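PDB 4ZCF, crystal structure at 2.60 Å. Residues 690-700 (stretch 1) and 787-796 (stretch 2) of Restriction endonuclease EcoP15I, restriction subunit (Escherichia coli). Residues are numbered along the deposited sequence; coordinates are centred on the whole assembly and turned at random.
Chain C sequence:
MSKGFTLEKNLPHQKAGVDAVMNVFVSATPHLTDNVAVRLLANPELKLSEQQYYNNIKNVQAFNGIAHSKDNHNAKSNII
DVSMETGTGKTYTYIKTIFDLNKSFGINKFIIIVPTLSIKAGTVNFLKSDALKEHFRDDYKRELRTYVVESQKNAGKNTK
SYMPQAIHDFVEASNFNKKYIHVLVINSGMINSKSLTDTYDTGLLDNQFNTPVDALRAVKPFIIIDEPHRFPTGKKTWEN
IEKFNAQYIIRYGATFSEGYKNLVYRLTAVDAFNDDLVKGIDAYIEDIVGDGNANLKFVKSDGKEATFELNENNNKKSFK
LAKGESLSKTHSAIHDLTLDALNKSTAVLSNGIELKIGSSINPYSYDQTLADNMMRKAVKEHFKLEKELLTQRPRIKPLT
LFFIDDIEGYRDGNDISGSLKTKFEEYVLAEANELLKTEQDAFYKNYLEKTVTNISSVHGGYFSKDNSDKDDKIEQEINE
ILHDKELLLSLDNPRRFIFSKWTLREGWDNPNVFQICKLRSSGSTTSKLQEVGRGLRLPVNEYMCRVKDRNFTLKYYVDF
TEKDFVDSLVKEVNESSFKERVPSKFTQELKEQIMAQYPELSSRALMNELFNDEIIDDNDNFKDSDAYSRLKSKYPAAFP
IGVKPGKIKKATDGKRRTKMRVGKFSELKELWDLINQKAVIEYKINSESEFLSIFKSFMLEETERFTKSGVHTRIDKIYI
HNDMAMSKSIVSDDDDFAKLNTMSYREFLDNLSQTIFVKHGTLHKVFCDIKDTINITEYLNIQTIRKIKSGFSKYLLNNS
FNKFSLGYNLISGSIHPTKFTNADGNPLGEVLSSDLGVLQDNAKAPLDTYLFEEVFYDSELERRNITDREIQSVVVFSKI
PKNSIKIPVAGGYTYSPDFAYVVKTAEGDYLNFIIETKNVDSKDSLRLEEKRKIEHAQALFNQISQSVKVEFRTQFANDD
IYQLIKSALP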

ATOM      1  N   GLU C 690      34.922 -20.587  44.167  1.00 71.17           N
ATOM      2  CA  GLU C 690      34.763 -21.973  44.619  1.00 70.46           C
ATOM      3  C   GLU C 690      34.010 -22.801  43.556  1.00 71.59           C
ATOM      4  O   GLU C 690      34.421 -23.931  43.277  1.00 71.58           O
ATOM      5  CB  GLU C 690      34.057 -22.024  45.985  1.00 72.01           C
ATOM      6  CG  GLU C 690      34.099 -23.385  46.664  1.00 83.97           C
ATOM      7  CD  GLU C 690      33.162 -23.530  47.848  1.00108.90           C
ATOM      8  OE1 GLU C 690      33.319 -22.773  48.834  1.00107.70           O
ATOM      9  OE2 GLU C 690      32.274 -24.410  47.791  1.00102.96           O
ATOM     10  N   PHE C 691      32.926 -22.230  42.956  1.00 64.95           N
ATOM     11  CA  PHE C 691      32.140 -22.881  41.891  1.00 62.54           C
ATOM     12  C   PHE C 691      32.992 -23.109  40.632  1.00 64.24           C
ATOM     13  O   PHE C 691      32.868 -24.153  39.982  1.00 63.24           O
ATOM     14  CB  PHE C 691      30.880 -22.055  41.527  1.00 63.13           C
ATOM     15  CG  PHE C 691      29.916 -22.800  40.627  1.00 63.28           C
ATOM     16  CD1 PHE C 691      30.059 -22.764  39.244  1.00 65.43           C
ATOM     17  CD2 PHE C 691      28.893 -23.572  41.165  1.00 64.68           C
ATOM     18  CE1 PHE C 691      29.202 -23.494  38.417  1.00 65.84           C
ATOM     19  CE2 PHE C 691      28.028 -24.293  40.336  1.00 67.00           C
ATOM     20  CZ  PHE C 691      28.189 -24.246  38.968  1.00 64.94           C
ATOM     21  N   LEU C 692      33.822 -22.105  40.282  1.00 60.03           N
ATOM     22  CA  LEU C 692      34.715 -22.072  39.123  1.00 59.72           C
ATOM     23  C   LEU C 692      35.590 -23.331  39.076  1.00 65.49           C
ATOM     24  O   LEU C 692      35.705 -23.959  38.022  1.00 64.20           O
ATOM     25  CB  LEU C 692      35.586 -20.796  39.201  1.00 59.38           C
ATOM     26  CG  LEU C 692      36.180 -20.280  37.892  1.00 63.26           C
ATOM     27  CD1 LEU C 692      35.907 -18.819  37.717  1.00 63.27           C
ATOM     28  CD2 LEU C 692      37.662 -20.505  37.846  1.00 66.01           C
ATOM     29  N   SER C 693      36.158 -23.718  40.243  1.00 64.54           N
ATOM     30  CA  SER C 693      37.015 -24.890  40.412  1.00 64.88           C
ATOM     31  C   SER C 693      36.273 -26.218  40.229  1.00 68.57           C
ATOM     32  O   SER C 693      36.880 -27.184  39.777  1.00 67.83           O
ATOM     33  CB  SER C 693      37.742 -24.840  41.753  1.00 69.09           C
ATOM     34  OG  SER C 693      36.847 -24.923  42.849  1.00 81.35           O
ATOM     35  N   ILE C 694      34.966 -26.262  40.557  1.00 65.81           N
ATOM     36  CA  ILE C 694      34.126 -27.462  40.413  1.00 65.56           C
ATOM     37  C   ILE C 694      33.835 -27.728  38.923  1.00 69.41           C
ATOM     38  O   ILE C 694      33.942 -28.875  38.470  1.00 68.46           O
ATOM     39  CB  ILE C 694      32.857 -27.365  41.303  1.00 68.91           C
ATOM     40  CG1 ILE C 694      33.248 -27.253  42.798  1.00 69.50           C
ATOM     41  CG2 ILE C 694      31.895 -28.544  41.064  1.00 69.88           C
ATOM     42  CD1 ILE C 694      32.243 -26.517  43.708  1.00 78.18           C
ATOM     43  N   PHE C 695      33.514 -26.660  38.159  1.00 66.32           N
ATOM     44  CA  PHE C 695      33.262 -26.759  36.715  1.00 65.82           C
ATOM     45  C   PHE C 695      34.577 -27.031  35.917  1.00 72.03           C
ATOM     46  O   PHE C 695      34.532 -27.663  34.856  1.00 71.38           O
ATOM     47  CB  PHE C 695      32.483 -25.525  36.184  1.00 66.22           C
ATOM     48  CG  PHE C 695      32.174 -25.587  34.705  1.00 66.19           C
ATOM     49  CD1 PHE C 695      31.197 -26.447  34.215  1.00 68.14           C
ATOM     50  CD2 PHE C 695      32.904 -24.833  33.793  1.00 66.62           C
ATOM     51  CE1 PHE C 695      30.957 -26.551  32.839  1.00 68.34           C
ATOM     52  CE2 PHE C 695      32.666 -24.940  32.419  1.00 68.40           C
ATOM     53  CZ  PHE C 695      31.695 -25.797  31.951  1.00 66.32           C
ATOM     54  N   LYS C 696      35.733 -26.566  36.448  1.00 70.30           N
ATOM     55  CA  LYS C 696      37.071 -26.759  35.868  1.00 70.84           C
ATOM     56  C   LYS C 696      37.479 -28.245  35.949  1.00 74.55           C
ATOM     57  O   LYS C 696      37.984 -28.789  34.966  1.00 73.82           O
ATOM     58  CB  LYS C 696      38.107 -25.859  36.580  1.00 73.69           C
ATOM     59  CG  LYS C 696      39.541 -25.968  36.042  1.00 85.43           C
ATOM     60  CD  LYS C 696      40.232 -24.611  35.875  1.00 95.26           C
ATOM     61  CE  LYS C 696      40.789 -24.025  37.152  1.00106.35           C
ATOM     62  NZ  LYS C 696      41.397 -22.687  36.921  1.00114.99           N
ATOM     63  N   SER C 697      37.244 -28.890  37.115  1.00 70.63           N
ATOM     64  CA  SER C 697      37.541 -30.304  37.371  1.00 69.83           C
ATOM     65  C   SER C 697      36.805 -31.198  36.375  1.00 72.50           C
ATOM     66  O   SER C 697      37.441 -32.048  35.747  1.00 72.41           O
ATOM     67  CB  SER C 697      37.178 -30.677  38.806  1.00 73.12           C
ATOM     68  OG  SER C 697      37.965 -29.935  39.724  1.00 82.08           O
ATOM     69  N   PHE C 698      35.477 -30.966  36.201  1.00 67.72           N
ATOM     70  CA  PHE C 698      34.622 -31.682  35.253  1.00 67.26           C
ATOM     71  C   PHE C 698      35.136 -31.469  33.811  1.00 72.42           C
ATOM     72  O   PHE C 698      35.142 -32.409  33.010  1.00 72.70           O
ATOM     73  CB  PHE C 698      33.148 -31.221  35.384  1.00 68.63           C
ATOM     74  CG  PHE C 698      32.383 -31.190  34.079  1.00 70.38           C
ATOM     75  CD1 PHE C 698      31.878 -32.361  33.520  1.00 73.59           C
ATOM     76  CD2 PHE C 698      32.215 -29.997  33.379  1.00 72.68           C
ATOM     77  CE1 PHE C 698      31.238 -32.340  32.278  1.00 74.57           C
ATOM     78  CE2 PHE C 698      31.551 -29.976  32.147  1.00 75.41           C
ATOM     79  CZ  PHE C 698      31.053 -31.144  31.614  1.00 73.71           C
ATOM     80  N   MET C 699      35.530 -30.227  33.488  1.00 68.38           N
ATOM     81  CA  MET C 699      36.026 -29.845  32.169  1.00 68.14           C
ATOM     82  C   MET C 699      37.320 -30.572  31.767  1.00 75.24           C
ATOM     83  O   MET C 699      37.457 -30.958  30.605  1.00 74.47           O
ATOM     84  CB  MET C 699      36.187 -28.318  32.085  1.00 69.56           C
ATOM     85  CG  MET C 699      35.810 -27.750  30.743  1.00 71.55           C
ATOM     86  SD  MET C 699      34.115 -28.118  30.244  1.00 73.51           S
ATOM     87  CE  MET C 699      34.299 -27.995  28.530  1.00 70.02           C
ATOM     88  N   LEU C 700      38.248 -30.767  32.733  1.00 74.72           N
ATOM     89  CA  LEU C 700      39.537 -31.445  32.551  1.00 75.79           C
ATOM     90  C   LEU C 700      39.369 -32.976  32.464  1.00 83.46           C
ATOM     91  O   LEU C 700      40.051 -33.614  31.657  1.00 83.43           O
ATOM     92  CB  LEU C 700      40.527 -31.064  33.672  1.00 75.64           C
ATOM     93  CG  LEU C 700      40.980 -29.599  33.741  1.00 79.86           C
ATOM     94  CD1 LEU C 700      41.399 -29.221  35.145  1.00 79.61           C
ATOM     95  CD2 LEU C 700      42.099 -29.309  32.763  1.00 82.59           C
ATOM     96  N   LYS C 787      27.144 -31.846  25.069  1.00 66.03           N
ATOM     97  CA  LYS C 787      27.983 -32.752  25.851  1.00 65.08           C
ATOM     98  C   LYS C 787      28.253 -32.176  27.253  1.00 67.88           C
ATOM     99  O   LYS C 787      28.138 -32.916  28.233  1.00 67.15           O
ATOM    100  CB  LYS C 787      29.287 -33.039  25.118  1.00 65.59           C
ATOM    101  N   ILE C 788      28.577 -30.853  27.350  1.00 63.48           N
ATOM    102  CA  ILE C 788      28.818 -30.139  28.620  1.00 62.37           C
ATOM    103  C   ILE C 788      27.572 -30.207  29.503  1.00 67.48           C
ATOM    104  O   ILE C 788      27.699 -30.421  30.706  1.00 67.82           O
ATOM    105  CB  ILE C 788      29.328 -28.675  28.423  1.00 64.49           C
ATOM    106  CG1 ILE C 788      30.644 -28.641  27.616  1.00 63.51           C
ATOM    107  CG2 ILE C 788      29.515 -27.956  29.773  1.00 64.59           C
ATOM    108  CD1 ILE C 788      30.930 -27.364  26.925  1.00 62.44           C
ATOM    109  N   LYS C 789      26.376 -30.088  28.903  1.00 65.19           N
ATOM    110  CA  LYS C 789      25.104 -30.148  29.626  1.00 65.73           C
ATOM    111  C   LYS C 789      24.867 -31.541  30.228  1.00 71.31           C
ATOM    112  O   LYS C 789      24.774 -31.667  31.456  1.00 71.11           O
ATOM    113  CB  LYS C 789      23.950 -29.746  28.711  1.00 66.36           C
ATOM    114  N   SER C 790      24.809 -32.575  29.362  1.00 68.52           N
ATOM    115  CA  SER C 790      24.601 -33.985  29.702  1.00 68.31           C
ATOM    116  C   SER C 790      25.677 -34.480  30.669  1.00 71.83           C
ATOM    117  O   SER C 790      25.348 -35.170  31.639  1.00 71.86           O
ATOM    118  CB  SER C 790      24.612 -34.828  28.430  1.00 69.05           C
ATOM    119  N   GLY C 791      26.929 -34.081  30.410  1.00 66.90           N
ATOM    120  CA  GLY C 791      28.098 -34.431  31.204  1.00 66.17           C
ATOM    121  C   GLY C 791      28.137 -33.786  32.571  1.00 69.48           C
ATOM    122  O   GLY C 791      28.292 -34.494  33.568  1.00 68.26           O
ATOM    123  N   PHE C 792      28.015 -32.435  32.635  1.00 67.37           N
ATOM    124  CA  PHE C 792      28.051 -31.694  33.908  1.00 68.04           C
ATOM    125  C   PHE C 792      26.924 -32.091  34.855  1.00 71.66           C
ATOM    126  O   PHE C 792      27.155 -32.149  36.063  1.00 71.13           O
ATOM    127  CB  PHE C 792      28.120 -30.172  33.698  1.00 70.52           C
ATOM    128  CG  PHE C 792      28.358 -29.332  34.938  1.00 72.85           C
ATOM    129  CD1 PHE C 792      29.546 -29.439  35.657  1.00 76.36           C
ATOM    130  CD2 PHE C 792      27.419 -28.394  35.352  1.00 75.24           C
ATOM    131  CE1 PHE C 792      29.781 -28.636  36.780  1.00 77.10           C
ATOM    132  CE2 PHE C 792      27.654 -27.592  36.477  1.00 78.11           C
ATOM    133  CZ  PHE C 792      28.834 -27.719  37.182  1.00 76.06           C
ATOM    134  N   SER C 793      25.732 -32.422  34.305  1.00 68.38           N
ATOM    135  CA  SER C 793      24.567 -32.883  35.068  1.00 68.62           C
ATOM    136  C   SER C 793      24.890 -34.194  35.800  1.00 73.41           C
ATOM    137  O   SER C 793      24.597 -34.306  36.998  1.00 73.15           O
ATOM    138  CB  SER C 793      23.366 -33.084  34.146  1.00 72.30           C
ATOM    139  OG  SER C 793      22.262 -32.287  34.544  1.00 81.14           O
ATOM    140  N   LYS C 794      25.519 -35.170  35.084  1.00 69.91           N
ATOM    141  CA  LYS C 794      25.933 -36.471  35.629  1.00 69.49           C
ATOM    142  C   LYS C 794      26.994 -36.285  36.721  1.00 73.37           C
ATOM    143  O   LYS C 794      26.853 -36.842  37.814  1.00 73.18           O
ATOM    144  CB  LYS C 794      26.467 -37.367  34.520  1.00 70.01           C
ATOM    145  N   TYR C 795      28.019 -35.453  36.438  1.00 69.46           N
ATOM    146  CA  TYR C 795      29.112 -35.135  37.353  1.00 69.05           C
ATOM    147  C   TYR C 795      28.559 -34.592  38.659  1.00 74.71           C
ATOM    148  O   TYR C 795      28.981 -35.045  39.720  1.00 74.65           O
ATOM    149  CB  TYR C 795      30.081 -34.129  36.704  1.00 69.30           C
ATOM    150  CG  TYR C 795      31.327 -33.852  37.519  1.00 69.62           C
ATOM    151  CD1 TYR C 795      31.309 -32.936  38.569  1.00 71.13           C
ATOM    152  CD2 TYR C 795      32.534 -34.468  37.213  1.00 69.83           C
ATOM    153  CE1 TYR C 795      32.454 -32.670  39.317  1.00 71.13           C
ATOM    154  CE2 TYR C 795      33.691 -34.200  37.946  1.00 70.33           C
ATOM    155  CZ  TYR C 795      33.644 -33.300  38.999  1.00 76.48           C
ATOM    156  OH  TYR C 795      34.775 -33.024  39.726  1.00 78.00           O
ATOM    157  N   LEU C 796      27.608 -33.629  38.571  1.00 72.55           N
ATOM    158  CA  LEU C 796      26.927 -32.976  39.697  1.00 72.46           C
ATOM    159  C   LEU C 796      26.203 -33.982  40.602  1.00 76.30           C
ATOM    160  O   LEU C 796      26.253 -33.834  41.823  1.00 76.82           O
ATOM    161  CB  LEU C 796      25.951 -31.918  39.186  1.00 73.24           C
TER

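Segments 690-700 and 787-796 of the EcoP15I restriction subunit pack as two crossing helices. Both segments lie within longer helices, whose axes approach to 10.4 Å with 113° between their N-to-C directions. The backbones come nearest where Phe698 CA lies 6.7 Å from Phe792 CA. The contact buries 489 Å², both sides summed, and no hydrogen bond crosses it; apolar and aromatic packing joins the helices.

Phe698 is the knob of a knob-into-hole contact: it points toward the second helix and sits among Ile788, Gly791, Phe792 and Tyr795. Because Gly791 has no side chain, the ring can lie against the backbone, with Phe698 CE1 3.4 Å from Gly791 C and 3.2 Å from Phe792 N. A CB on Gly791 would point toward the first helix, a tight 3.1 Å from Phe698 CE1.

Aromatic and CH-pi contacts surround this knob. Phe695 turns its edge to the face of Phe792 (planes at 79°, Phe695 CD1 to Phe792 CE1 3.7 Å), directing ring hydrogens at the pi cloud. Phe698 and Phe792 meet obliquely at 57°, while Phe792 CB lies over the Phe698 face, 3.8 Å from the ring centroid. Phe698 CB in turn lies 3.8 Å from the Tyr795 ring centroid, over its face, and the edge of Phe698 meets that face in an offset arrangement.

Apolar contacts add to the packing. Ile788 CG2 lies 3.7 Å from both Phe695 CE1 and Phe698 CE2, while Ile788 CD1 is 3.8 Å from Met699 CE. Phe691 CZ reaches Phe792 CZ at 4.0 Å.

Polar groups bond within their own helices. Ser697 OG donates to Ser693 O (3.0 Å); across the interface, Ser697 CB meets Tyr795 OH at 3.5 Å in a van der Waals contact. Backbone hydrogen bonds such as Phe792 N to Ile788 O (2.8 Å) satisfy polar groups beside the Phe698 ring.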